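Local coordinates for protein Cry37AA1 (PDB 4RHZ) that binds calcium and associates with the protein Cry23Aa1, probably as the C2-fold partner of an aerolysin-type protein in a binary insecticidal toxin, at residues Thr7-Phe12 with Arg53-Gln58; Gly20-Gly25 with Lys80-Gly85; Ala29-Pro34 with Ile60-Asp65; Met73-Asp78 with Val98-Gly103; Ile90-Ser95 with Val106-Asp111. All blocks are in the same frame, centred on the assembly; numbering follows the deposited sequence. Where two conformers were deposited one is given.

Overall arrangement
Cry37Aa1 illustrates how an all-beta sandwich spreads different chemistry over its parts. Contacts 1 and 4 are strand pairings in opposite sheets, F8 of one packing on M73 and F75 of the other; contact 4 is fully buried and carries a disulfide, whereas contact 1 keeps an outer threonine-rich face. Contacts 2 and 5, both beside corners of the chain, lie toward the calcium end and bring carboxylates and tyrosines together. Contact 3, a surface contact at the far end from contact 2, has no direct hydrogen bond and relies on a leucine tip. Contacts 2 and 4 share strand 73-81, and contacts 4 and 5 share strand 89-100.

Contact 1. Residues Thr7-Phe12 with Arg53-Gln58; sequences TFTINF and RSTYTQ
Strand pairing at the margin of an antiparallel sheet, in one half of a C2-type sandwich, is what joins T7-F12 to R53-Q58. Strand 55-62 is the outermost strand of this sheet within the chain, while the other edge of strand 4-13 is bonded to strand 115-125. The backbone bonds come in reciprocal sets. F8 pairs with Q58 and I10 with Y56, and the I10 N to Y56 O bond, 2.8 Å, is almost straight at 174° and nearly along the carbonyl axis. One more bond, F12 N to S54 O at 2.8 Å, carries the pairing one residue ahead of the start of strand 55-62.

On the face bearing T9, N11, T55 and T57 the threonine methyls meet. T9 and T55 lie side by side with CG2 anti to the backbone N in both, so that T9 CG2 meets T55 CG2 at 3.9 Å.

Aromatic and aliphatic groups fill the face of F8, I10 and Y56. I10 CD1 reaches Y56 CD2 at 4.1 Å, and the edge of the F12 ring presents CE1 to Y56 CB at 3.9 Å. W41 of the opposing sheet meets the Y56 ring edge-to-face. R53 leaves the backbone with CG anti to N, then bends at chi2 (74°) and chi3 (53°); its CG lies 3.6 Å from F12 CE1, and Y56 CE1 sits 4.1 Å above the guanidinium plane.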
# COMPACT_ATOMS: atom_id res chain seq x y z
N THR B 7 3.02 11.09 -18.99
CA THR B 7 2.13 11.88 -18.13
C THR B 7 2.61 11.75 -16.70
O THR B 7 2.72 10.67 -16.18
CB THR B 7 0.61 11.43 -18.29
OG1 THR B 7 0.19 11.57 -19.67
CG2 THR B 7 -0.40 12.25 -17.33
N PHE B 8 2.97 12.88 -16.11
CA PHE B 8 3.61 12.98 -14.86
C PHE B 8 2.58 13.51 -13.91
O PHE B 8 1.90 14.50 -14.23
CB PHE B 8 4.80 13.99 -14.97
CG PHE B 8 5.87 13.52 -15.94
CD1 PHE B 8 5.88 13.97 -17.26
CD2 PHE B 8 6.77 12.53 -15.56
CE1 PHE B 8 6.79 13.49 -18.16
CE2 PHE B 8 7.71 12.03 -16.46
CZ PHE B 8 7.73 12.52 -17.76
N THR B 9 2.46 12.88 -12.74
CA THR B 9 1.54 13.46 -11.74
C THR B 9 2.33 13.74 -10.52
O THR B 9 2.83 12.84 -9.92
CB THR B 9 0.42 12.47 -11.37
OG1 THR B 9 -0.24 12.11 -12.57
CG2 THR B 9 -0.58 13.12 -10.41
N ILE B 10 2.40 15.00 -10.15
CA ILE B 10 3.26 15.39 -9.13
C ILE B 10 2.44 15.90 -7.96
O ILE B 10 1.51 16.71 -8.17
CB ILE B 10 4.11 16.58 -9.65
CG1 ILE B 10 4.86 16.20 -10.97
CG2 ILE B 10 4.99 17.09 -8.57
CD1 ILE B 10 5.68 17.33 -11.55
N ASN B 11 2.81 15.49 -6.73
CA ASN B 11 2.17 15.97 -5.53
C ASN B 11 3.12 16.59 -4.59
O ASN B 11 4.19 16.02 -4.35
CB ASN B 11 1.47 14.80 -4.85
CG ASN B 11 0.13 14.54 -5.45
OD1 ASN B 11 -0.78 15.30 -5.20
ND2 ASN B 11 0.00 13.53 -6.30
N PHE B 12 2.73 17.76 -4.05
CA PHE B 12 3.55 18.53 -3.16
C PHE B 12 3.01 18.46 -1.73
O PHE B 12 1.83 18.54 -1.54
CB PHE B 12 3.54 19.98 -3.62
CG PHE B 12 4.00 20.19 -5.07
CD1 PHE B 12 3.08 20.12 -6.12
CD2 PHE B 12 5.35 20.51 -5.35
CE1 PHE B 12 3.49 20.35 -7.45
CE2 PHE B 12 5.78 20.75 -6.64
CZ PHE B 12 4.86 20.67 -7.72
N ARG B 53 -0.40 25.01 -5.02
CA ARG B 53 -0.34 23.87 -5.89
C ARG B 53 -0.17 22.65 -5.04
O ARG B 53 0.85 22.49 -4.38
CB ARG B 53 0.82 24.01 -6.90
CG ARG B 53 0.95 22.86 -7.89
CD ARG B 53 -0.12 22.88 -8.97
NE ARG B 53 -0.11 24.18 -9.61
CZ ARG B 53 -0.74 24.51 -10.74
NH1 ARG B 53 -1.45 23.60 -11.44
NH2 ARG B 53 -0.63 25.77 -11.18
N SER B 54 -1.15 21.77 -5.05
CA SER B 54 -0.95 20.53 -4.31
C SER B 54 -0.68 19.34 -5.26
O SER B 54 0.12 18.46 -4.93
CB SER B 54 -2.05 20.29 -3.22
OG SER B 54 -3.19 19.61 -3.69
N THR B 55 -1.32 19.35 -6.42
CA THR B 55 -1.12 18.34 -7.45
C THR B 55 -0.97 19.10 -8.76
O THR B 55 -1.62 20.13 -8.93
CB THR B 55 -2.33 17.41 -7.58
OG1 THR B 55 -2.82 17.08 -6.28
CG2 THR B 55 -1.96 16.18 -8.33
N TYR B 56 -0.13 18.57 -9.65
CA TYR B 56 0.20 19.16 -10.92
C TYR B 56 0.30 18.00 -11.86
O TYR B 56 0.93 16.99 -11.54
CB TYR B 56 1.57 19.86 -10.84
CG TYR B 56 1.96 20.49 -12.14
CD1 TYR B 56 1.40 21.70 -12.52
CD2 TYR B 56 2.84 19.85 -13.05
CE1 TYR B 56 1.69 22.28 -13.73
CE2 TYR B 56 3.16 20.44 -14.28
CZ TYR B 56 2.57 21.65 -14.61
OH TYR B 56 2.84 22.31 -15.81
N THR B 57 -0.31 18.14 -13.01
CA THR B 57 -0.29 17.10 -14.03
C THR B 57 0.23 17.70 -15.33
O THR B 57 -0.07 18.86 -15.66
CB THR B 57 -1.67 16.49 -14.19
OG1 THR B 57 -2.16 16.14 -12.90
CG2 THR B 57 -1.63 15.26 -15.06
N GLN B 58 1.04 16.92 -16.05
CA GLN B 58 1.70 17.33 -17.30
C GLN B 58 1.95 16.14 -18.20
O GLN B 58 2.36 15.08 -17.71
CB GLN B 58 3.06 17.90 -16.98
CG GLN B 58 3.06 19.32 -17.21
CD GLN B 58 3.92 19.70 -18.37
OE1 GLN B 58 3.44 20.00 -19.44
NE2 GLN B 58 5.21 19.75 -18.12

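Contact 2. Residues Gly20-Gly25 with Lys80-Gly85; sequences GPEPYG and KEYDVG
Both tyrosines at the meeting of G20-G25 with K80-G85 hold CG in the crowded position between backbone N and carbonyl carbon, and Y24 carries the contact. Its chi1 of 67° swings the ring back over the neighbouring strand; in Y82 (chi1 40°) the ring turns toward E22. The K80 chain, extended beyond CG, crosses Y24 obliquely, and its CB sits over one face of that ring, 3.9 Å from the centroid, in a CH-pi contact. Further out, K80 CD approaches Y24 OH at 3.5 Å, while the hydroxyl itself is hydrogen-bonded to D88.

The backbones meet in a single antiparallel bridge. Y24 and K80 form a hydrogen-bonded pair, with Y24 N to K80 O and K80 N to Y24 O both at 2.9 Å. This ties the loop leading into strand 26-30 to the end of strand 73-81, in the same sheet of the sandwich, just before the chain turns its corner at G25.

Carboxylates finish the contact. E22 N donates to E81 OE1 at 2.9 Å, although the position of that oxygen is less certain. As modelled, the E22 carboxylate lies almost parallel to the Y82 ring, 5° between planes, with OE2 over the ring face. E22 OE2 and E81 OE2 are 5.3 Å apart, a proximity that may raise the affinity of either acid for a proton; E81 also touches D89, a calcium ligand.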
# COMPACT_ATOMS: atom_id res chain seq x y z
N GLY B 20 -3.18 24.47 0.59
CA GLY B 20 -2.06 23.78 -0.04
C GLY B 20 -0.73 24.50 0.09
O GLY B 20 -0.66 25.64 0.54
N PRO B 21 0.34 23.83 -0.31
CA PRO B 21 1.60 24.57 -0.31
C PRO B 21 1.75 25.50 -1.54
O PRO B 21 0.90 25.47 -2.48
CB PRO B 21 2.66 23.46 -0.26
CG PRO B 21 1.95 22.17 -0.49
CD PRO B 21 0.50 22.45 -0.77
N GLU B 22 2.79 26.34 -1.51
CA GLU B 22 3.09 27.27 -2.59
C GLU B 22 4.46 26.99 -3.20
O GLU B 22 5.41 27.77 -3.06
CB GLU B 22 2.95 28.70 -2.09
CG GLU B 22 1.46 29.06 -2.06
CD GLU B 22 1.01 29.64 -0.74
OE1 GLU B 22 0.04 29.08 -0.16
OE2 GLU B 22 1.64 30.65 -0.29
N PRO B 23 4.56 25.85 -3.88
CA PRO B 23 5.95 25.45 -4.23
C PRO B 23 6.52 26.35 -5.34
O PRO B 23 5.78 26.69 -6.27
CB PRO B 23 5.75 24.03 -4.76
CG PRO B 23 4.34 24.00 -5.26
CD PRO B 23 3.57 24.83 -4.27
N TYR B 24 7.78 26.76 -5.23
CA TYR B 24 8.47 27.30 -6.38
C TYR B 24 9.77 26.54 -6.60
O TYR B 24 10.34 25.99 -5.65
CB TYR B 24 8.78 28.78 -6.24
CG TYR B 24 9.80 29.12 -5.15
CD1 TYR B 24 11.15 29.28 -5.46
CD2 TYR B 24 9.39 29.34 -3.82
CE1 TYR B 24 12.10 29.61 -4.48
CE2 TYR B 24 10.33 29.68 -2.82
CZ TYR B 24 11.67 29.80 -3.14
OH TYR B 24 12.61 30.13 -2.15
N GLY B 25 10.25 26.54 -7.84
CA GLY B 25 11.58 26.01 -8.21
C GLY B 25 11.39 25.21 -9.48
O GLY B 25 10.73 25.69 -10.40
N LYS B 80 10.95 24.60 -3.18
CA LYS B 80 10.83 25.37 -1.98
C LYS B 80 9.52 26.06 -1.66
O LYS B 80 8.65 26.39 -2.46
CB LYS B 80 11.91 26.44 -1.92
CG LYS B 80 13.29 25.96 -1.80
CD LYS B 80 14.24 27.08 -1.83
CE LYS B 80 15.53 26.62 -2.34
NZ LYS B 80 16.61 27.43 -1.85
N GLU B 81 9.45 26.28 -0.38
CA GLU B 81 8.47 27.10 0.22
C GLU B 81 9.10 28.27 0.92
O GLU B 81 10.16 28.24 1.73
CB GLU B 81 7.34 26.43 0.94
CG GLU B 81 6.04 27.01 0.49
CD GLU B 81 4.87 26.51 1.27
OE1 GLU B 81 4.22 25.57 0.85
OE2 GLU B 81 4.59 27.07 2.30
N TYR B 82 8.29 29.29 0.65
CA TYR B 82 8.42 30.71 0.84
C TYR B 82 8.78 31.06 2.21
O TYR B 82 8.23 30.57 3.17
CB TYR B 82 7.07 31.38 0.56
CG TYR B 82 5.82 30.64 1.07
CD1 TYR B 82 5.23 29.64 0.31
CD2 TYR B 82 5.23 30.94 2.28
CE1 TYR B 82 4.12 28.96 0.74
CE2 TYR B 82 4.09 30.25 2.71
CZ TYR B 82 3.54 29.26 1.92
OH TYR B 82 2.43 28.53 2.28
N ASP B 83 9.65 32.03 2.27
CA ASP B 83 10.31 32.49 3.44
C ASP B 83 9.35 33.18 4.38
O ASP B 83 9.26 34.39 4.36
CB ASP B 83 11.18 33.61 2.88
CG ASP B 83 10.48 34.36 1.68
OD1 ASP B 83 11.15 35.04 0.89
OD2 ASP B 83 9.25 34.26 1.52
N VAL B 84 8.62 32.44 5.22
CA VAL B 84 7.68 33.22 6.01
C VAL B 84 8.43 34.40 6.62
O VAL B 84 7.94 35.52 6.63
CB VAL B 84 6.79 32.33 6.95
CG1 VAL B 84 5.92 33.18 7.84
CG2 VAL B 84 5.91 31.44 6.11
N GLY B 85 9.64 34.14 7.10
CA GLY B 85 10.44 35.20 7.65
C GLY B 85 11.54 35.42 6.67
O GLY B 85 11.51 36.33 5.88

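Contact 3. Residues Ala29-Pro34 with Ile60-Asp65; sequences AYLTNP and IKISSD
L31 is the side chain through which A29-P34 reaches I60-D65, an example of two chain segments meeting through one branched tip. Its CB already points toward the other segment. From there CG stands anti to the carbonyl carbon and beside the backbone N (chi1 -81°), and chi2 of 40° sends the two methyls to different targets. CD1 faces the hydrophobic side, where it comes within 4.4 Å of I62 CD1, a loose tip-to-tip approach. CD2 does most of the touching: it lies 3.4 Å from S63 O, 3.6 Å from S64 CA and 3.8 Å from S64 CB, so the methyl rests against the backbone of S63 and S64, which follow I62. The S64 hydroxyl is turned to other business, a hydrogen bond to S68 O.

No direct hydrogen bond joins the two segments. Instead a water accepts from D65 N at 2.9 Å and lies 3.4 Å from T32 OG1, adding a water link, weak on the T32 side.

The contact bridges the two sheets of the sandwich at one end, away from the calcium site. L31 follows strand 26-30, whose Y30 is backbone-bonded to C74 of strand 73-81, whereas I62 belongs to strand 55-62 and is bonded to Y4 of strand 4-13. Y30 OH hydrogen-bonds to T247 of the Cry23AA1 chain, placing this end of strand 26-30 at the toxin interface.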
# COMPACT_ATOMS: atom_id res chain seq x y z
N ALA B 29 13.45 15.51 -15.06
CA ALA B 29 13.60 14.10 -15.25
C ALA B 29 14.70 13.83 -16.32
O ALA B 29 15.05 14.75 -17.11
CB ALA B 29 12.29 13.57 -15.74
N TYR B 30 15.15 12.59 -16.39
CA TYR B 30 15.95 12.11 -17.51
C TYR B 30 15.77 10.62 -17.57
O TYR B 30 15.46 9.99 -16.54
CB TYR B 30 17.46 12.47 -17.33
CG TYR B 30 18.19 11.89 -16.09
CD1 TYR B 30 18.88 10.71 -16.16
CD2 TYR B 30 18.22 12.57 -14.89
CE1 TYR B 30 19.53 10.16 -15.05
CE2 TYR B 30 18.91 12.06 -13.79
CZ TYR B 30 19.56 10.85 -13.88
OH TYR B 30 20.22 10.28 -12.82
N LEU B 31 16.03 10.02 -18.72
CA LEU B 31 15.99 8.58 -18.82
C LEU B 31 17.23 7.89 -18.28
O LEU B 31 17.20 7.26 -17.19
CB LEU B 31 15.71 8.13 -20.25
CG LEU B 31 14.22 8.18 -20.67
CD1 LEU B 31 13.45 9.37 -20.17
CD2 LEU B 31 14.05 8.10 -22.24
N THR B 32 18.35 7.99 -19.01
CA THR B 32 19.54 7.24 -18.58
C THR B 32 20.74 8.11 -18.47
O THR B 32 21.70 7.73 -17.78
CB THR B 32 19.84 6.09 -19.50
OG1 THR B 32 19.83 6.58 -20.83
CG2 THR B 32 18.68 4.98 -19.42
N ASN B 33 20.69 9.26 -19.16
CA ASN B 33 21.80 10.20 -19.18
C ASN B 33 21.49 11.45 -18.39
O ASN B 33 20.70 12.24 -18.79
CB ASN B 33 22.20 10.59 -20.65
CG ASN B 33 23.51 11.45 -20.71
OD1 ASN B 33 23.78 12.26 -19.79
ND2 ASN B 33 24.34 11.25 -21.79
N PRO B 34 22.18 11.66 -17.28
CA PRO B 34 21.81 12.80 -16.40
C PRO B 34 21.95 14.18 -17.06
O PRO B 34 21.31 15.16 -16.58
CB PRO B 34 22.83 12.72 -15.26
CG PRO B 34 23.16 11.29 -15.19
CD PRO B 34 23.17 10.77 -16.65
N ILE B 60 4.08 15.16 -21.85
CA ILE B 60 5.29 15.59 -22.58
C ILE B 60 5.58 14.50 -23.60
O ILE B 60 5.35 13.30 -23.34
CB ILE B 60 6.54 15.59 -21.62
CG1 ILE B 60 6.43 16.64 -20.54
CG2 ILE B 60 7.81 15.93 -22.36
CD1 ILE B 60 7.68 16.70 -19.73
N LYS B 61 6.13 14.86 -24.74
CA LYS B 61 6.50 13.77 -25.65
C LYS B 61 7.95 13.41 -25.46
O LYS B 61 8.80 14.29 -25.37
CB LYS B 61 6.20 14.18 -27.06
CG LYS B 61 4.77 13.84 -27.48
CD LYS B 61 3.96 15.05 -27.78
CE LYS B 61 2.64 14.66 -28.47
NZ LYS B 61 2.95 13.95 -29.77
N ILE B 62 8.25 12.11 -25.39
CA ILE B 62 9.59 11.70 -25.07
C ILE B 62 10.02 10.43 -25.79
O ILE B 62 9.20 9.68 -26.26
CB ILE B 62 9.81 11.49 -23.54
CG1 ILE B 62 9.06 10.28 -23.04
CG2 ILE B 62 9.51 12.76 -22.71
CD1 ILE B 62 9.37 10.02 -21.56
N SER B 63 11.33 10.21 -25.87
CA SER B 63 11.87 8.98 -26.46
C SER B 63 13.21 8.72 -25.88
O SER B 63 13.85 9.64 -25.28
CB SER B 63 11.97 9.09 -27.99
OG SER B 63 12.88 10.13 -28.35
N SER B 64 13.64 7.50 -26.04
CA SER B 64 14.92 7.05 -25.60
C SER B 64 15.97 7.12 -26.69
O SER B 64 15.72 7.45 -27.81
CB SER B 64 14.81 5.66 -25.07
OG SER B 64 14.72 4.74 -26.10
N ASP B 65 17.15 6.71 -26.31
CA ASP B 65 18.32 6.72 -27.14
C ASP B 65 18.10 5.90 -28.35
O ASP B 65 18.48 6.27 -29.42
CB ASP B 65 19.24 5.77 -26.41
CG ASP B 65 20.41 6.39 -25.92
OD1 ASP B 65 21.03 5.79 -25.06
OD2 ASP B 65 20.72 7.47 -26.39
O HOH W 1 17.66 6.63 -23.47

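Contact 4. Residues Met73-Asp78 with Val98-Gly103; sequences MCFYGD and VCSTPG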
# COMPACT_ATOMS: atom_id res chain seq x y z
N MET B 73 13.11 6.03 -15.26
CA MET B 73 13.12 7.44 -15.33
C MET B 73 13.60 7.93 -14.01
O MET B 73 13.27 7.33 -12.98
CB MET B 73 11.69 7.89 -15.70
CG MET B 73 11.53 9.36 -15.80
SD MET B 73 10.56 10.00 -17.24
CE MET B 73 9.74 8.75 -18.03
N CYS B 74 14.41 9.00 -14.02
CA CYS B 74 15.06 9.45 -12.84
C CYS B 74 14.62 10.85 -12.60
O CYS B 74 14.45 11.58 -13.56
CB CYS B 74 16.58 9.35 -13.00
SG CYS B 74 17.16 7.64 -13.22
N PHE B 75 14.42 11.27 -11.34
CA PHE B 75 13.79 12.57 -11.11
C PHE B 75 14.57 13.30 -10.05
O PHE B 75 15.13 12.66 -9.15
CB PHE B 75 12.35 12.40 -10.60
CG PHE B 75 11.43 11.68 -11.54
CD1 PHE B 75 11.24 10.31 -11.43
CD2 PHE B 75 10.70 12.38 -12.50
CE1 PHE B 75 10.38 9.61 -12.32
CE2 PHE B 75 9.77 11.71 -13.37
CZ PHE B 75 9.64 10.33 -13.32
N TYR B 76 14.57 14.62 -10.10
CA TYR B 76 15.09 15.41 -8.96
C TYR B 76 14.52 16.77 -9.01
O TYR B 76 14.03 17.19 -10.05
CB TYR B 76 16.61 15.52 -9.01
CG TYR B 76 17.21 16.30 -10.21
CD1 TYR B 76 17.69 17.58 -10.03
CD2 TYR B 76 17.32 15.73 -11.48
CE1 TYR B 76 18.29 18.28 -11.06
CE2 TYR B 76 17.90 16.45 -12.55
CZ TYR B 76 18.39 17.71 -12.29
OH TYR B 76 18.98 18.47 -13.24
N GLY B 77 14.66 17.49 -7.91
CA GLY B 77 13.97 18.74 -7.79
C GLY B 77 14.72 19.67 -6.87
O GLY B 77 15.44 19.22 -5.94
N ASP B 78 14.54 20.95 -7.14
CA ASP B 78 14.89 22.02 -6.24
C ASP B 78 13.57 22.72 -5.96
O ASP B 78 13.14 23.58 -6.74
CB ASP B 78 15.83 23.05 -6.93
CG ASP B 78 16.35 24.11 -5.96
OD1 ASP B 78 15.77 24.35 -4.87
OD2 ASP B 78 17.45 24.62 -6.25
N VAL B 98 16.12 10.23 -7.74
CA VAL B 98 15.43 8.93 -7.45
C VAL B 98 14.78 8.46 -8.71
O VAL B 98 14.06 9.23 -9.33
CB VAL B 98 14.34 9.03 -6.27
CG1 VAL B 98 13.85 7.63 -5.81
CG2 VAL B 98 14.94 9.75 -5.03
N CYS B 99 15.01 7.21 -9.10
CA CYS B 99 14.48 6.66 -10.34
C CYS B 99 13.38 5.59 -10.04
O CYS B 99 13.39 4.98 -9.00
CB CYS B 99 15.65 5.97 -11.14
SG CYS B 99 17.18 7.06 -11.23
N SER B 100 12.50 5.32 -11.00
CA SER B 100 11.61 4.18 -10.92
C SER B 100 11.21 3.71 -12.32
O SER B 100 11.34 4.44 -13.28
CB SER B 100 10.32 4.62 -10.20
OG SER B 100 9.76 5.73 -10.88
N THR B 101 10.67 2.50 -12.41
CA THR B 101 9.90 2.05 -13.58
C THR B 101 8.48 2.70 -13.62
O THR B 101 7.98 3.12 -12.60
CB THR B 101 9.67 0.55 -13.46
OG1 THR B 101 9.00 0.32 -12.21
CG2 THR B 101 11.03 -0.22 -13.45
N PRO B 102 7.84 2.79 -14.81
CA PRO B 102 6.50 3.41 -14.84
C PRO B 102 5.52 2.55 -14.02
O PRO B 102 5.54 1.34 -14.15
CB PRO B 102 6.11 3.38 -16.33
CG PRO B 102 6.95 2.30 -16.93
CD PRO B 102 8.22 2.22 -16.14
N GLY B 103 4.73 3.17 -13.15
CA GLY B 103 3.86 2.36 -12.29
C GLY B 103 4.40 2.36 -10.89
O GLY B 103 3.68 1.96 -9.95
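The carbonyl oxygen of S100 is gripped by two hydrogen bonds, one from M73 N across the pair and one from the hydroxyl of Y121 on the opposite sheet. The first is bent, 137° at the hydrogen, with M73 N 3.1 Å from S100 O and above the carbonyl plane. Its reciprocal is better aligned, S100 N meeting M73 O at 2.9 Å nearly along the C=O axis, and C99 CA adds a CA-H...O contact to the same M73 O at 3.0 Å. F75 and V98 make the second hydrogen-bonded pair, in which F75 N also lies above the plane of V98 O, 43° out of it.

Between these pairs lies the non-hydrogen-bonded pair C74 and C99. It is the position of a cross-strand disulfide in the antiparallel hairpin of strands 73-81 and 89-100. The backbones draw in to 3.8 Å between C74 CA and C99 CA; in both residues SG stands anti to the carbonyl carbon, and SG-SG closes at 2.1 Å with chi3 of 105°, a right-handed bridge. This face looks to Cry23AA1: T247 of that chain packs on both cysteines; separately, Q230 of it bonds to the backbone N of C99.

The opposite face turns into the sandwich. The F75 ring shows its edge to V98 O and S100 OG, CE1 standing 4.2 Å from the hydroxyl, while S100 OG itself bonds to V104 O.

Contact 5. Residues Ile90-Ser95 with Val106-Asp111; sequences ILAYPS and VRLDGD
D111, I90 and Y93 bury more surface than any other residues where I90-S95 crosses V106-D111, and each contributes a different kind of contact. D111 comes in from the corner after strand 105-110. Its CG occupies the crowded position between backbone N and carbonyl carbon (chi1 59°), folding the carboxylate back across I90 at about a right angle. I90 N is then faced by both oxygens, with weak hydrogen bonds to OD2 at 3.3 Å and OD1 at 3.5 Å. The backbone bond is firmer: D111 N donates to I90 O at 2.9 Å, although from above the carbonyl plane.

Besides taking that bond on its O, I90 turns CB to the D111 carboxylate. Within its own segment I90 CG2 also backs the Y93 ring, 3.6 Å above the ring plane and over its centre. The ring of Y93 in turn runs along the other strand: D109 O lies near its plane at the edge, and OH reaches D111 CB at 3.2 Å. A water, accepting from Y93 N at 3.0 Å and donating to D109 O at 2.6 Å, joins the two backbones beside it.

G110, having no side chain, lets the chains come close, and its CA is 3.9 Å from L91 CA. Deeper in, A92 CB packs on L108 CB. The segments belong to different sheets, and L91 and A92 both face V79 in a classic beta bulge. This irregular corner adjoins the calcium ligands D89 and E112, consistent with ion binding at the loop end of a C2-type sandwich.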
# COMPACT_ATOMS: atom_id res chain seq x y z
N ILE B 90 12.22 23.58 2.50
CA ILE B 90 12.66 22.80 1.36
C ILE B 90 11.82 21.56 1.26
O ILE B 90 11.72 20.84 2.25
CB ILE B 90 14.21 22.52 1.45
CG1 ILE B 90 14.96 23.87 1.29
CG2 ILE B 90 14.63 21.59 0.39
CD1 ILE B 90 15.96 24.04 2.23
N LEU B 91 11.21 21.34 0.10
CA LEU B 91 10.43 20.16 -0.24
C LEU B 91 11.27 19.15 -1.05
O LEU B 91 10.89 17.93 -1.09
CB LEU B 91 9.20 20.53 -1.09
CG LEU B 91 7.93 21.14 -0.43
CD1 LEU B 91 8.31 22.36 0.38
CD2 LEU B 91 6.79 21.51 -1.42
N ALA B 92 12.37 19.61 -1.70
CA ALA B 92 13.27 18.71 -2.46
C ALA B 92 14.61 19.41 -2.72
O ALA B 92 14.62 20.63 -2.96
CB ALA B 92 12.65 18.26 -3.78
N TYR B 93 15.70 18.65 -2.61
CA TYR B 93 17.03 19.14 -2.86
C TYR B 93 17.53 18.54 -4.16
O TYR B 93 17.29 17.37 -4.44
CB TYR B 93 17.98 18.71 -1.77
CG TYR B 93 17.77 19.26 -0.36
CD1 TYR B 93 16.93 18.62 0.55
CD2 TYR B 93 18.50 20.35 0.09
CE1 TYR B 93 16.78 19.07 1.89
CE2 TYR B 93 18.38 20.80 1.40
CZ TYR B 93 17.51 20.13 2.31
OH TYR B 93 17.38 20.59 3.63
N PRO B 94 18.22 19.36 -4.97
CA PRO B 94 18.53 18.83 -6.28
C PRO B 94 19.69 17.85 -6.26
O PRO B 94 19.89 17.19 -7.23
CB PRO B 94 18.85 20.09 -7.14
CG PRO B 94 19.42 21.13 -6.15
CD PRO B 94 18.48 20.82 -4.85
N SER B 95 20.42 17.68 -5.18
CA SER B 95 21.41 16.66 -5.24
C SER B 95 20.76 15.26 -5.17
O SER B 95 21.43 14.24 -5.37
CB SER B 95 22.42 16.83 -4.11
OG SER B 95 21.71 16.75 -2.88
N VAL B 106 7.99 7.86 -7.18
CA VAL B 106 9.15 8.20 -6.37
C VAL B 106 8.83 9.34 -5.42
O VAL B 106 8.03 10.20 -5.74
CB VAL B 106 10.46 8.66 -7.24
CG1 VAL B 106 10.87 7.67 -8.29
CG2 VAL B 106 10.29 10.07 -7.81
N ARG B 107 9.55 9.37 -4.30
CA ARG B 107 9.55 10.48 -3.38
C ARG B 107 10.92 11.21 -3.36
O ARG B 107 11.98 10.56 -3.14
CB ARG B 107 9.27 9.94 -1.96
CG ARG B 107 9.36 10.94 -0.90
CD ARG B 107 8.77 10.45 0.46
NE ARG B 107 9.18 11.38 1.52
CZ ARG B 107 8.54 11.57 2.69
NH1 ARG B 107 7.38 10.94 2.98
NH2 ARG B 107 9.06 12.45 3.57
N LEU B 108 10.86 12.54 -3.49
CA LEU B 108 11.98 13.39 -3.22
C LEU B 108 11.79 13.98 -1.84
O LEU B 108 10.71 14.54 -1.60
CB LEU B 108 12.01 14.52 -4.27
CG LEU B 108 11.90 14.08 -5.73
CD1 LEU B 108 12.14 15.31 -6.66
CD2 LEU B 108 12.93 13.01 -6.00
N ASP B 109 12.79 13.87 -0.94
CA ASP B 109 12.66 14.32 0.44
C ASP B 109 13.06 15.75 0.68
O ASP B 109 14.02 16.26 0.08
CB ASP B 109 13.45 13.39 1.45
CG ASP B 109 13.10 11.95 1.26
OD1 ASP B 109 13.97 11.13 0.78
OD2 ASP B 109 11.90 11.64 1.49
N GLY B 110 12.38 16.37 1.64
CA GLY B 110 12.64 17.79 1.97
C GLY B 110 13.38 17.88 3.28
O GLY B 110 14.04 16.93 3.70
N ASP B 111 13.27 19.02 3.95
CA ASP B 111 14.06 19.24 5.13
C ASP B 111 13.31 18.79 6.38
O ASP B 111 13.85 18.91 7.52
CB ASP B 111 14.58 20.70 5.23
CG ASP B 111 13.43 21.74 5.24
OD1 ASP B 111 12.24 21.34 5.18
OD2 ASP B 111 13.74 22.95 5.35
O HOH W 2 15.61 15.79 -1.89